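Local atomic coordinates of TSSL1 (PDB entry 4B62), a protein that probably anchors the type VI secretion system of Pseudomonas aeruginosa to the cell wall, this chain being its OmpA-like peptidoglycan-binding module. Residues P14-F19 against D36-T41; A49-S54 against I88-Y93; R65-L70 against D109-T114; G75-T80 against V147-F152; R103-A108 against F121-R126. All coordinates share one frame; numbering follows the deposited sequence.

Contact 1 (P14-F19 against D36-T41). With EDO (1,2-ethanediol), chain B.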
# COMPACT_ATOMS: atom_id res chain seq x y z
N PRO A 14 -1.40 6.99 16.65
CA PRO A 14 -2.16 6.95 15.41
C PRO A 14 -2.98 5.68 15.33
O PRO A 14 -2.41 4.58 15.44
CB PRO A 14 -1.08 6.98 14.32
CG PRO A 14 0.13 6.41 14.98
CD PRO A 14 0.05 6.80 16.43
N ARG A 15 -4.29 5.81 15.14
CA ARG A 15 -5.20 4.65 15.13
C ARG A 15 -6.11 4.73 13.90
O ARG A 15 -6.92 5.65 13.79
CB ARG A 15 -6.06 4.63 16.39
CG ARG A 15 -5.30 4.39 17.70
CD ARG A 15 -6.24 4.37 18.91
NE ARG A 15 -6.86 5.68 19.18
CZ ARG A 15 -8.17 5.93 19.24
NH1 ARG A 15 -9.07 4.97 19.06
NH2 ARG A 15 -8.58 7.17 19.50
N LEU A 16 -5.98 3.76 13.00
CA LEU A 16 -6.76 3.74 11.76
C LEU A 16 -7.81 2.63 11.63
O LEU A 16 -8.73 2.79 10.84
CB LEU A 16 -5.85 3.66 10.53
CG LEU A 16 -4.90 4.82 10.26
CD1 LEU A 16 -4.14 4.53 8.97
CD2 LEU A 16 -5.61 6.18 10.18
N ALA A 17 -7.68 1.53 12.36
CA ALA A 17 -8.59 0.39 12.18
C ALA A 17 -10.04 0.84 12.35
O ALA A 17 -10.94 0.39 11.62
CB ALA A 17 -8.26 -0.73 13.14
N ARG A 18 -10.26 1.76 13.29
CA ARG A 18 -11.58 2.31 13.56
C ARG A 18 -12.24 3.00 12.37
O ARG A 18 -13.45 3.19 12.37
CB ARG A 18 -11.51 3.28 14.74
CG ARG A 18 -10.69 4.54 14.48
CD ARG A 18 -10.27 5.22 15.78
NE ARG A 18 -9.20 6.19 15.55
CZ ARG A 18 -9.23 7.49 15.85
NH1 ARG A 18 -10.30 8.06 16.42
NH2 ARG A 18 -8.17 8.25 15.57
N PHE A 19 -11.45 3.39 11.36
CA PHE A 19 -12.00 4.05 10.16
C PHE A 19 -12.09 3.13 8.95
O PHE A 19 -12.55 3.56 7.88
CB PHE A 19 -11.12 5.23 9.77
CG PHE A 19 -10.97 6.26 10.85
CD1 PHE A 19 -12.09 6.88 11.38
CD2 PHE A 19 -9.73 6.61 11.32
CE1 PHE A 19 -11.97 7.83 12.38
CE2 PHE A 19 -9.59 7.56 12.31
CZ PHE A 19 -10.72 8.17 12.84
N ASP A 36 3.44 3.69 17.81
CA ASP A 36 3.91 4.94 17.22
C ASP A 36 3.55 5.10 15.74
O ASP A 36 4.01 6.03 15.09
CB ASP A 36 5.44 4.99 17.36
CG ASP A 36 6.16 3.77 16.75
OD1 ASP A 36 5.54 2.94 16.04
OD2 ASP A 36 7.36 3.62 17.00
N ARG A 37 2.73 4.17 15.22
CA ARG A 37 2.43 4.05 13.80
C ARG A 37 1.15 3.26 13.65
O ARG A 37 0.88 2.40 14.49
CB ARG A 37 3.49 3.17 13.07
CG ARG A 37 4.86 3.77 12.83
CD ARG A 37 5.83 2.70 12.35
NE ARG A 37 6.22 1.81 13.44
CZ ARG A 37 6.62 0.54 13.31
NH1 ARG A 37 6.72 -0.06 12.12
NH2 ARG A 37 6.94 -0.14 14.39
N SER A 38 0.39 3.54 12.60
CA SER A 38 -0.61 2.59 12.12
C SER A 38 -0.17 2.16 10.73
O SER A 38 0.17 3.00 9.90
CB SER A 38 -2.00 3.22 12.10
OG SER A 38 -2.99 2.28 11.72
N VAL A 39 -0.15 0.85 10.49
CA VAL A 39 0.32 0.29 9.23
C VAL A 39 -0.84 -0.41 8.53
O VAL A 39 -1.40 -1.37 9.06
CB VAL A 39 1.50 -0.70 9.42
CG1 VAL A 39 2.02 -1.14 8.06
CG2 VAL A 39 2.61 -0.05 10.25
N VAL A 40 -1.18 0.08 7.34
CA VAL A 40 -2.23 -0.52 6.53
C VAL A 40 -1.57 -1.34 5.43
O VAL A 40 -0.85 -0.79 4.60
CB VAL A 40 -3.15 0.53 5.90
CG1 VAL A 40 -4.29 -0.15 5.15
CG2 VAL A 40 -3.68 1.50 6.96
N THR A 41 -1.75 -2.66 5.47
CA THR A 41 -1.22 -3.55 4.45
C THR A 41 -2.32 -3.85 3.43
O THR A 41 -3.42 -4.24 3.80
CB THR A 41 -0.71 -4.86 5.04
OG1 THR A 41 0.35 -4.58 5.97
CG2 THR A 41 -0.18 -5.79 3.97
C1 EDO B . 6.49 -0.17 8.50
O1 EDO B . 6.04 0.84 9.43
C2 EDO B . 7.14 -1.37 9.18
O2 EDO B . 6.22 -2.02 10.06
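Pro-14 and Leu-16 lay the chain ahead of helix 21-25 against strand 37-43 of the OmpA-like domain, covering residues on one face of its mixed sheet. The packing is mainly apolar. Pro-14 applies the CG corner of its ring to the start of the strand, with CG 3.4 Å from the backbone N of Arg-37. Two residues on, Leu-16 spans Ser-38 and Val-40: its CB and CG lie beside the serine hydroxyl in the modelled conformer, while CD1 reaches CG2 of Val-40 at 3.7 Å, the two side chains crossing at about a right angle. Val-40 offers this methyl because its CG2 is anti to the carbonyl carbon, the other branch, CG1, being anti to the backbone N (chi1 -176°). Ala-69 of helix 60-72 and Val-151 of the adjoining strand also touch Leu-16, which thereby enters the hydrophobic core.

Polar links run through a third party. Asp-33 accepts from the backbone N of both Leu-16 and Ala-17 and is hydrogen-bonded to Ser-38 OG, so one carboxylate ties the loop to the strand and satisfies a hydroxyl that packs against leucine carbons.

A charged pair lies at the margin. Arg-37 forms a salt bridge with its neighbour, NE to Asp-36 OD1 at 2.9 Å, the carboxylate being met from above its plane. NH1 of the same guanidinium donates to O1 of an ethanediol molecule, 2.9 Å away, which lies at the edge of the group.

Contact 2 (A49-S54 against I88-Y93). With PO4 (phosphate ion), chain C.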
# COMPACT_ATOMS: atom_id res chain seq x y z
N ALA A 49 -3.99 -4.02 -11.59
CA ALA A 49 -3.98 -5.18 -12.47
C ALA A 49 -2.60 -5.84 -12.38
O ALA A 49 -1.60 -5.22 -11.97
CB ALA A 49 -4.29 -4.79 -13.90
N SER A 50 -2.56 -7.12 -12.74
CA SER A 50 -1.32 -7.86 -12.78
C SER A 50 -0.25 -7.08 -13.55
O SER A 50 -0.51 -6.55 -14.63
CB SER A 50 -1.55 -9.23 -13.42
OG SER A 50 -0.38 -10.01 -13.37
N ALA A 51 0.94 -6.97 -12.96
CA ALA A 51 2.10 -6.37 -13.62
C ALA A 51 1.95 -4.87 -13.94
O ALA A 51 2.73 -4.33 -14.71
CB ALA A 51 2.46 -7.16 -14.89
N SER A 52 0.98 -4.20 -13.31
CA SER A 52 0.71 -2.78 -13.53
C SER A 52 0.87 -2.00 -12.21
O SER A 52 0.72 -2.58 -11.13
CB SER A 52 -0.71 -2.62 -14.06
OG SER A 52 -1.17 -1.29 -14.08
N ALA A 53 1.13 -0.70 -12.31
CA ALA A 53 1.20 0.20 -11.16
C ALA A 53 0.12 1.27 -11.17
O ALA A 53 0.14 2.18 -10.36
CB ALA A 53 2.59 0.83 -11.04
N SER A 54 -0.86 1.13 -12.06
CA SER A 54 -2.02 2.01 -12.07
C SER A 54 -3.10 1.43 -11.17
O SER A 54 -3.41 0.25 -11.23
CB SER A 54 -2.57 2.18 -13.48
OG SER A 54 -1.65 2.87 -14.31
N ILE A 88 6.96 -10.43 -13.60
CA ILE A 88 6.25 -10.41 -14.88
C ILE A 88 6.77 -9.14 -15.57
O ILE A 88 6.13 -8.09 -15.50
CB ILE A 88 4.71 -10.36 -14.68
CG1 ILE A 88 4.22 -11.54 -13.82
CG2 ILE A 88 3.97 -10.39 -16.01
CD1 ILE A 88 2.79 -11.40 -13.36
N ALA A 89 7.95 -9.24 -16.18
CA ALA A 89 8.64 -8.07 -16.74
C ALA A 89 7.89 -7.52 -17.95
O ALA A 89 7.38 -8.29 -18.77
CB ALA A 89 10.07 -8.42 -17.13
N THR A 90 7.84 -6.18 -18.04
CA THR A 90 7.22 -5.48 -19.15
C THR A 90 8.07 -4.26 -19.54
O THR A 90 9.02 -3.91 -18.85
CB THR A 90 5.80 -4.99 -18.83
OG1 THR A 90 5.85 -4.00 -17.79
CG2 THR A 90 4.90 -6.14 -18.41
N LEU A 91 7.72 -3.63 -20.65
CA LEU A 91 8.42 -2.44 -21.09
C LEU A 91 8.44 -1.34 -20.04
O LEU A 91 9.44 -0.65 -19.88
CB LEU A 91 7.80 -1.88 -22.37
CG LEU A 91 7.84 -2.76 -23.62
CD1 LEU A 91 6.96 -2.13 -24.70
CD2 LEU A 91 9.26 -2.94 -24.13
N ARG A 92 7.32 -1.17 -19.33
CA ARG A 92 7.19 -0.09 -18.37
C ARG A 92 7.87 -0.47 -17.06
O ARG A 92 8.42 0.40 -16.38
CB ARG A 92 5.72 0.25 -18.13
CG ARG A 92 5.49 1.62 -17.52
CD ARG A 92 4.01 1.99 -17.45
NE ARG A 92 3.32 1.90 -18.75
CZ ARG A 92 3.36 2.83 -19.70
NH1 ARG A 92 4.08 3.94 -19.54
NH2 ARG A 92 2.68 2.65 -20.83
N TYR A 93 7.83 -1.75 -16.71
CA TYR A 93 8.37 -2.24 -15.43
C TYR A 93 9.27 -3.43 -15.69
O TYR A 93 8.84 -4.58 -15.62
CB TYR A 93 7.26 -2.59 -14.44
CG TYR A 93 6.22 -1.51 -14.35
CD1 TYR A 93 6.51 -0.29 -13.75
CD2 TYR A 93 4.97 -1.68 -14.91
CE1 TYR A 93 5.55 0.72 -13.69
CE2 TYR A 93 4.01 -0.68 -14.86
CZ TYR A 93 4.31 0.51 -14.25
OH TYR A 93 3.35 1.51 -14.21
P PO4 C . 0.34 0.77 -16.05
O1 PO4 C . -1.10 0.34 -15.91
O2 PO4 C . 1.03 -0.19 -16.97
O3 PO4 C . 0.42 2.14 -16.65
O4 PO4 C . 1.06 0.79 -14.73
O HOH W 1 5.38 -5.34 -15.24
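Phosphate O4 is approached from both segments, by the backbone N of Ala-53, which donates to it at 2.8 Å, and by the hydroxyl of Tyr-93, where loop 49-54 meets loop 88-93 on the surface of the OmpA-like domain. The phosphate probably comes from the crystallisation liquor. Its O4 lies in the plane of the Tyr-93 ring, at the edge, but the contact with OH is doubtfully short for an ordinary bond. Ser-52 OG lies against O1 of the same ion, again doubtfully close, and accepts from the backbone N of Ser-54 at 3.2 Å, closing an ST turn.

Beside this site, CB of Ala-53 packs obliquely against Tyr-93, 3.7 Å from CZ, and Leu-99 and Ala-102 of helix 96-115 also touch the ring. The type II turn from Ala-49 to Ser-52 presents Ala-51, whose CB meets CG2 of Ile-88 at 3.7 Å; that branch is anti to the backbone N of Ile-88 (chi1 -57° for CG1).

One water bridges the loops, within hydrogen-bonding distance of Ala-51 O and Ile-88 O. It is also bonded to Thr-90 OG1, 2.9 Å away, and this oxygen accepts from the backbone N of Tyr-93.

Contact 3 (R65-L70 against D109-T114)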
# COMPACT_ATOMS: atom_id res chain seq x y z
N ARG A 65 -10.96 5.71 0.81
CA ARG A 65 -11.27 5.47 2.23
C ARG A 65 -10.03 5.64 3.11
O ARG A 65 -10.13 6.12 4.25
CB ARG A 65 -11.89 4.09 2.42
CG ARG A 65 -13.25 3.99 1.76
CD ARG A 65 -13.98 2.73 2.12
NE ARG A 65 -13.43 1.54 1.50
CZ ARG A 65 -13.72 1.11 0.28
NH1 ARG A 65 -14.49 1.84 -0.53
NH2 ARG A 65 -13.21 -0.04 -0.15
N ILE A 66 -8.88 5.24 2.58
CA ILE A 66 -7.65 5.47 3.31
C ILE A 66 -7.35 6.96 3.40
O ILE A 66 -7.01 7.46 4.48
CB ILE A 66 -6.49 4.64 2.75
CG1 ILE A 66 -6.79 3.18 3.05
CG2 ILE A 66 -5.17 5.07 3.36
CD1 ILE A 66 -6.05 2.20 2.19
N ALA A 67 -7.52 7.70 2.31
CA ALA A 67 -7.36 9.15 2.34
C ALA A 67 -8.29 9.82 3.36
O ALA A 67 -7.87 10.75 4.06
CB ALA A 67 -7.58 9.76 0.96
N ASP A 68 -9.53 9.35 3.43
CA ASP A 68 -10.49 9.88 4.38
C ASP A 68 -9.98 9.68 5.81
O ASP A 68 -10.08 10.58 6.65
CB ASP A 68 -11.86 9.21 4.24
CG ASP A 68 -12.64 9.64 3.02
OD1 ASP A 68 -12.36 10.71 2.46
OD2 ASP A 68 -13.57 8.88 2.65
N ALA A 69 -9.47 8.48 6.09
CA ALA A 69 -8.91 8.18 7.41
C ALA A 69 -7.71 9.08 7.71
O ALA A 69 -7.55 9.56 8.84
CB ALA A 69 -8.53 6.71 7.50
N LEU A 70 -6.88 9.32 6.69
CA LEU A 70 -5.66 10.11 6.86
C LEU A 70 -5.93 11.59 7.06
O LEU A 70 -5.08 12.30 7.59
CB LEU A 70 -4.69 9.87 5.68
CG LEU A 70 -4.08 8.47 5.60
CD1 LEU A 70 -3.25 8.33 4.34
CD2 LEU A 70 -3.23 8.12 6.82
N ASP A 109 1.35 9.21 -4.55
CA ASP A 109 0.94 10.33 -5.40
C ASP A 109 -0.58 10.55 -5.30
O ASP A 109 -1.05 11.68 -5.16
CB ASP A 109 1.31 10.08 -6.86
CG ASP A 109 2.80 10.22 -7.14
OD1 ASP A 109 3.56 10.67 -6.26
OD2 ASP A 109 3.20 9.88 -8.27
N LEU A 110 -1.34 9.47 -5.36
CA LEU A 110 -2.79 9.57 -5.32
C LEU A 110 -3.27 10.09 -3.97
O LEU A 110 -4.17 10.95 -3.89
CB LEU A 110 -3.43 8.21 -5.63
CG LEU A 110 -3.32 7.76 -7.08
CD1 LEU A 110 -3.66 6.28 -7.20
CD2 LEU A 110 -4.22 8.60 -7.97
N LEU A 111 -2.67 9.58 -2.90
CA LEU A 111 -3.05 10.01 -1.55
C LEU A 111 -2.67 11.48 -1.33
O LEU A 111 -3.44 12.24 -0.74
CB LEU A 111 -2.42 9.12 -0.49
CG LEU A 111 -2.95 7.68 -0.43
CD1 LEU A 111 -2.16 6.90 0.60
CD2 LEU A 111 -4.44 7.62 -0.13
N GLY A 112 -1.48 11.86 -1.78
CA GLY A 112 -1.05 13.27 -1.70
C GLY A 112 -1.98 14.21 -2.44
O GLY A 112 -2.31 15.29 -1.95
N ALA A 113 -2.41 13.80 -3.63
CA ALA A 113 -3.29 14.66 -4.44
C ALA A 113 -4.67 14.82 -3.80
O ALA A 113 -5.26 15.90 -3.83
CB ALA A 113 -3.40 14.14 -5.85
N THR A 114 -5.19 13.75 -3.21
CA THR A 114 -6.51 13.76 -2.60
C THR A 114 -6.52 14.51 -1.27
O THR A 114 -7.43 15.29 -1.01
CB THR A 114 -7.04 12.33 -2.47
OG1 THR A 114 -7.29 11.85 -3.79
CG2 THR A 114 -8.33 12.25 -1.64
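Leu-111 reaches from helix 96-115 towards helix 60-72 with its two methyl groups divided between different neighbours. CD2 lies against the backbone and CB of Ala-67, 3.9 Å from its N and 4.0 Å from its CB, whereas CD1 meets CD1 of Leu-70 at 4.1 Å. The two leucine side chains cross at about a right angle and touch by single methyls. In Leu-111 CG is anti to the carbonyl carbon (chi1 -68°), which places the branch point that carries both methyls. Ile-66 makes a wider contact in its modelled conformer, with CG2 4.4 Å from Leu-111 CD2.

Ala-67 also meets Thr-114. One turn further along helix 96-115 than Leu-111, the threonine turns its methyl inward, with CG2 3.7 Å from the alanine CB. That methyl is anti to the backbone N of Thr-114, and Leu-64 also touches the threonine.

The helix axes pass 9.8 Å apart at a crossing angle of -53°. Both helices cover the same side of the sheet in this OmpA-like alpha/beta domain, and Phe-121 of strand 121-125 touches both Leu-70 and Leu-111.

Between these segments the contact consists mainly of methyl groups, while the threonine at its exposed margin contributes carbon rather than its hydroxyl. Cohesion across the interface therefore rests on van der Waals packing and the exclusion of solvent.

Contact 4 (G75-T80 against V147-F152). With EDO (1,2-ethanediol), chain B.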
# COMPACT_ATOMS: atom_id res chain seq x y z
N GLY A 75 -0.57 12.50 10.66
CA GLY A 75 0.84 12.14 10.67
C GLY A 75 1.44 12.06 9.28
O GLY A 75 0.73 11.93 8.27
N GLN A 76 2.76 12.13 9.22
CA GLN A 76 3.53 11.82 8.01
C GLN A 76 3.20 10.39 7.55
O GLN A 76 2.84 9.54 8.37
CB GLN A 76 5.03 11.92 8.35
CG GLN A 76 5.98 11.82 7.16
CD GLN A 76 5.99 13.05 6.29
OE1 GLN A 76 5.54 14.11 6.70
NE2 GLN A 76 6.55 12.91 5.09
N VAL A 77 3.32 10.13 6.25
CA VAL A 77 2.98 8.83 5.69
C VAL A 77 4.09 8.29 4.82
O VAL A 77 4.61 8.98 3.94
CB VAL A 77 1.67 8.89 4.88
CG1 VAL A 77 1.35 7.52 4.30
CG2 VAL A 77 0.53 9.36 5.77
N LEU A 78 4.45 7.03 5.08
CA LEU A 78 5.41 6.28 4.27
C LEU A 78 4.67 5.15 3.56
O LEU A 78 3.88 4.43 4.19
CB LEU A 78 6.52 5.71 5.16
CG LEU A 78 7.46 4.69 4.52
CD1 LEU A 78 8.38 5.36 3.51
CD2 LEU A 78 8.24 3.93 5.59
N VAL A 79 4.92 5.00 2.26
CA VAL A 79 4.39 3.88 1.50
C VAL A 79 5.55 3.03 1.01
O VAL A 79 6.39 3.51 0.24
CB VAL A 79 3.54 4.35 0.30
CG1 VAL A 79 2.89 3.15 -0.37
CG2 VAL A 79 2.51 5.37 0.72
N THR A 80 5.60 1.77 1.44
CA THR A 80 6.58 0.83 0.90
C THR A 80 5.88 -0.14 -0.03
O THR A 80 4.74 -0.57 0.23
CB THR A 80 7.35 0.08 2.00
OG1 THR A 80 6.45 -0.71 2.78
CG2 THR A 80 8.10 1.08 2.90
N VAL A 147 1.42 -3.17 -0.83
CA VAL A 147 1.94 -1.93 -0.26
C VAL A 147 1.66 -1.93 1.24
O VAL A 147 0.66 -2.50 1.71
CB VAL A 147 1.37 -0.65 -0.92
CG1 VAL A 147 1.79 -0.58 -2.38
CG2 VAL A 147 -0.14 -0.55 -0.79
N GLU A 148 2.57 -1.31 1.99
CA GLU A 148 2.37 -1.04 3.40
C GLU A 148 2.36 0.47 3.55
O GLU A 148 3.34 1.14 3.23
CB GLU A 148 3.46 -1.69 4.26
CG GLU A 148 3.40 -3.21 4.23
CD GLU A 148 4.36 -3.90 5.21
OE1 GLU A 148 4.98 -3.20 6.05
OE2 GLU A 148 4.47 -5.16 5.12
N ILE A 149 1.24 0.99 4.04
CA ILE A 149 1.04 2.42 4.21
C ILE A 149 1.15 2.71 5.72
O ILE A 149 0.30 2.31 6.50
CB ILE A 149 -0.34 2.86 3.70
CG1 ILE A 149 -0.50 2.51 2.22
CG2 ILE A 149 -0.55 4.36 3.90
CD1 ILE A 149 -1.91 2.61 1.70
N THR A 150 2.22 3.40 6.11
CA THR A 150 2.47 3.69 7.51
C THR A 150 2.14 5.15 7.77
O THR A 150 2.70 6.03 7.12
CB THR A 150 3.95 3.43 7.86
OG1 THR A 150 4.23 2.03 7.73
CG2 THR A 150 4.27 3.87 9.27
N VAL A 151 1.23 5.39 8.71
CA VAL A 151 0.98 6.75 9.20
C VAL A 151 1.59 6.83 10.59
O VAL A 151 1.33 6.01 11.47
CB VAL A 151 -0.52 7.17 9.21
CG1 VAL A 151 -1.34 6.36 10.18
CG2 VAL A 151 -0.65 8.65 9.55
N PHE A 152 2.40 7.86 10.77
CA PHE A 152 3.05 8.14 12.03
C PHE A 152 2.16 9.01 12.93
O PHE A 152 1.14 9.51 12.50
CB PHE A 152 4.38 8.84 11.76
CG PHE A 152 5.35 7.99 10.98
CD1 PHE A 152 6.19 7.11 11.65
CD2 PHE A 152 5.44 8.05 9.60
CE1 PHE A 152 7.09 6.32 10.95
CE2 PHE A 152 6.33 7.26 8.89
CZ PHE A 152 7.16 6.39 9.57
C1 EDO B . 6.49 -0.17 8.50
O1 EDO B . 6.04 0.84 9.43
C2 EDO B . 7.14 -1.37 9.18
O2 EDO B . 6.22 -2.02 10.06
O HOH W 2 6.80 -1.28 5.39
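Leu-78 and Thr-150 pair through both of their peptide groups: Thr-150 N donates to Leu-78 O at 2.7 Å, nearly along the C=O axis, and Leu-78 N returns a bond of 2.9 Å to Thr-150 O. Thr-80 and Glu-148 form the next hydrogen-bonded pair, and at the other end Phe-152 N donates to Gln-76 O at 3.0 Å in an almost straight bond (175°). Between these pairs the carbonyl oxygens also receive CA-H groups, among them Val-77 CA, 3.2 Å from Thr-150 O. Gly-75 continues the alignment past the last bridge, its CA-H directed at Phe-152 O.

This antiparallel ladder joins strands 77-82 and 146-152 at the middle of the mixed sheet of the OmpA-like fold. The other backbone edge, at Val-77 and Val-79, bonds to strand 121-125 and Arg-120 instead. On the face carrying Val-77, Val-79, Ile-149 and Val-151, apolar branches interlock under the helices; Val-77 CG1, anti to its backbone N (chi1 179°), meets Ile-149 CG2 at 3.7 Å.

The face carrying Leu-78, Thr-80, Glu-148 and Thr-150 is mixed. A water spans the second pair, 2.7 Å from Thr-80 OG1 and donating to Glu-148 OE1. His-82 is the main partner of that hydroxyl, and Arg-146 forms a salt bridge with the glutamate through OE2. Thr-150 OG1 is hydrogen-bonded to O1 of an ethanediol, 2.8 Å away.

Contact 5 (R103-A108 against F121-R126)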
# COMPACT_ATOMS: atom_id res chain seq x y z
N ARG A 103 4.49 1.09 -7.82
CA ARG A 103 3.27 0.86 -7.07
C ARG A 103 3.22 1.72 -5.81
O ARG A 103 2.21 2.36 -5.52
CB ARG A 103 3.12 -0.63 -6.73
CG ARG A 103 2.63 -1.43 -7.92
CD ARG A 103 2.58 -2.92 -7.67
NE ARG A 103 1.82 -3.58 -8.72
CZ ARG A 103 1.36 -4.83 -8.67
NH1 ARG A 103 1.63 -5.64 -7.64
NH2 ARG A 103 0.60 -5.26 -9.67
N ALA A 104 4.32 1.75 -5.06
CA ALA A 104 4.38 2.60 -3.87
C ALA A 104 4.21 4.07 -4.24
O ALA A 104 3.50 4.82 -3.59
CB ALA A 104 5.69 2.37 -3.15
N GLN A 105 4.92 4.48 -5.28
CA GLN A 105 4.87 5.88 -5.67
C GLN A 105 3.48 6.30 -6.15
O GLN A 105 3.03 7.41 -5.88
CB GLN A 105 5.90 6.20 -6.75
CG GLN A 105 6.12 7.69 -6.97
CD GLN A 105 6.64 8.42 -5.73
OE1 GLN A 105 7.72 8.11 -5.22
NE2 GLN A 105 5.87 9.37 -5.24
N GLU A 106 2.80 5.41 -6.89
CA GLU A 106 1.46 5.75 -7.36
C GLU A 106 0.49 5.94 -6.19
O GLU A 106 -0.31 6.89 -6.15
CB GLU A 106 0.96 4.71 -8.35
CG GLU A 106 -0.39 5.06 -8.98
CD GLU A 106 -0.34 6.23 -9.96
OE1 GLU A 106 0.76 6.68 -10.36
OE2 GLU A 106 -1.42 6.72 -10.35
N VAL A 107 0.60 5.06 -5.19
CA VAL A 107 -0.23 5.19 -4.00
C VAL A 107 0.08 6.51 -3.28
O VAL A 107 -0.83 7.26 -2.92
CB VAL A 107 -0.06 3.95 -3.09
CG1 VAL A 107 -0.73 4.15 -1.73
CG2 VAL A 107 -0.65 2.73 -3.76
N ALA A 108 1.36 6.80 -3.08
CA ALA A 108 1.74 8.06 -2.44
C ALA A 108 1.22 9.27 -3.22
O ALA A 108 0.71 10.23 -2.64
CB ALA A 108 3.25 8.14 -2.27
N PHE A 121 3.67 12.51 1.95
CA PHE A 121 3.77 11.11 1.52
C PHE A 121 5.06 10.88 0.79
O PHE A 121 5.41 11.63 -0.13
CB PHE A 121 2.61 10.77 0.55
CG PHE A 121 1.27 10.90 1.18
CD1 PHE A 121 0.66 12.14 1.26
CD2 PHE A 121 0.64 9.81 1.74
CE1 PHE A 121 -0.56 12.28 1.89
CE2 PHE A 121 -0.58 9.95 2.37
CZ PHE A 121 -1.18 11.19 2.44
N THR A 122 5.78 9.84 1.19
CA THR A 122 6.91 9.39 0.41
C THR A 122 6.78 7.91 0.18
O THR A 122 5.99 7.22 0.86
CB THR A 122 8.26 9.70 1.08
OG1 THR A 122 8.36 8.97 2.31
CG2 THR A 122 8.39 11.19 1.36
N ALA A 123 7.54 7.43 -0.79
CA ALA A 123 7.45 6.06 -1.26
C ALA A 123 8.81 5.42 -1.48
O ALA A 123 9.77 6.08 -1.86
CB ALA A 123 6.68 6.01 -2.57
N GLU A 124 8.86 4.11 -1.23
CA GLU A 124 10.06 3.33 -1.52
C GLU A 124 9.69 1.93 -1.99
O GLU A 124 8.83 1.27 -1.42
CB GLU A 124 10.98 3.24 -0.30
CG GLU A 124 12.32 2.55 -0.55
CD GLU A 124 12.99 2.05 0.74
OE1 GLU A 124 12.60 2.46 1.84
OE2 GLU A 124 13.88 1.19 0.65
N GLY A 125 10.33 1.52 -3.07
CA GLY A 125 10.22 0.16 -3.57
C GLY A 125 11.26 -0.72 -2.91
O GLY A 125 12.45 -0.38 -2.87
N ARG A 126 10.80 -1.85 -2.39
CA ARG A 126 11.66 -2.79 -1.68
C ARG A 126 11.76 -4.15 -2.33
O ARG A 126 12.28 -5.11 -1.73
CB ARG A 126 11.20 -2.88 -0.24
CG ARG A 126 11.36 -1.52 0.41
CD ARG A 126 11.34 -1.61 1.89
NE ARG A 126 11.56 -0.30 2.48
CZ ARG A 126 11.32 -0.03 3.75
NH1 ARG A 126 10.83 -0.97 4.53
NH2 ARG A 126 11.55 1.19 4.23
O HOH W 3 8.74 9.43 -2.55
O HOH W 4 6.19 11.27 -2.96
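Ala-104 and Ala-108, one turn apart on helix 96-115, bring their CB atoms down onto Ala-123 of strand 121-125, and here the packing is close. Ala-123 CB lies 3.8 Å from Ala-104 CB and 4.0 Å from Ala-108 CB, and is also 3.5 Å from Ala-104 O. Small side chains on both partners let the axes approach to 6.8 Å. Ala-108 CB makes a second contact with CB of Phe-121, at 3.9 Å; the phenylalanine side chain also touches Leu-111 and Thr-115. The helix runs nearly antiparallel to the strand (169°), as expected for the beta-alpha-beta crossover from strand 77-82 to its parallel neighbour 121-125.

The flank lined by Gln-105 is looser and hydrated. Gln-105 CG is anti to the backbone N (chi1 -167°), and a bend at chi2 returns the amide towards the strand. There OE1 touches Ala-123 CB, but the polar connection is made by water: one molecule donates to Gln-105 OE1 and accepts from Ala-123 N at 2.9 Å, and another accepts from Gln-105 NE2 and donates to Phe-121 O, 3.0 Å away. NE2 also donates to Asp-109 OD1, its strongest partner, consistent with a settled amide orientation.

These two waters serve the backbone of an outermost strand on the side away from strand 77-82. The contact thus joins an alanine seam, held by dispersion, to a solvent-mediated border where one glutamine amide supplies both an acceptor and a donor.

How the contacts relate
Contacts 1, 3 and 4 are buried, contact 5 is partly so, and contact 2 lies on the surface. Contacts 1, 4 and 5 all reach the same sheet, and backbone bonds from strand 146-152 to 37-43 and from 77-82 to 121-125 connect them. Contacts 3 and 5 share helix 96-115 and meet at Phe-121. Leu-70 carries the apolar core from contact 3 to Val-77 and Val-151 of contact 4. Peptide hydrogen bonds dominate contact 4, whereas contact 3 depends on apolar packing and contact 2 mixes small apolar contacts with water and a probably adventitious phosphate. Contact 2, about 29 Å from contact 1 between centres, is tied to contact 5 through Arg-103.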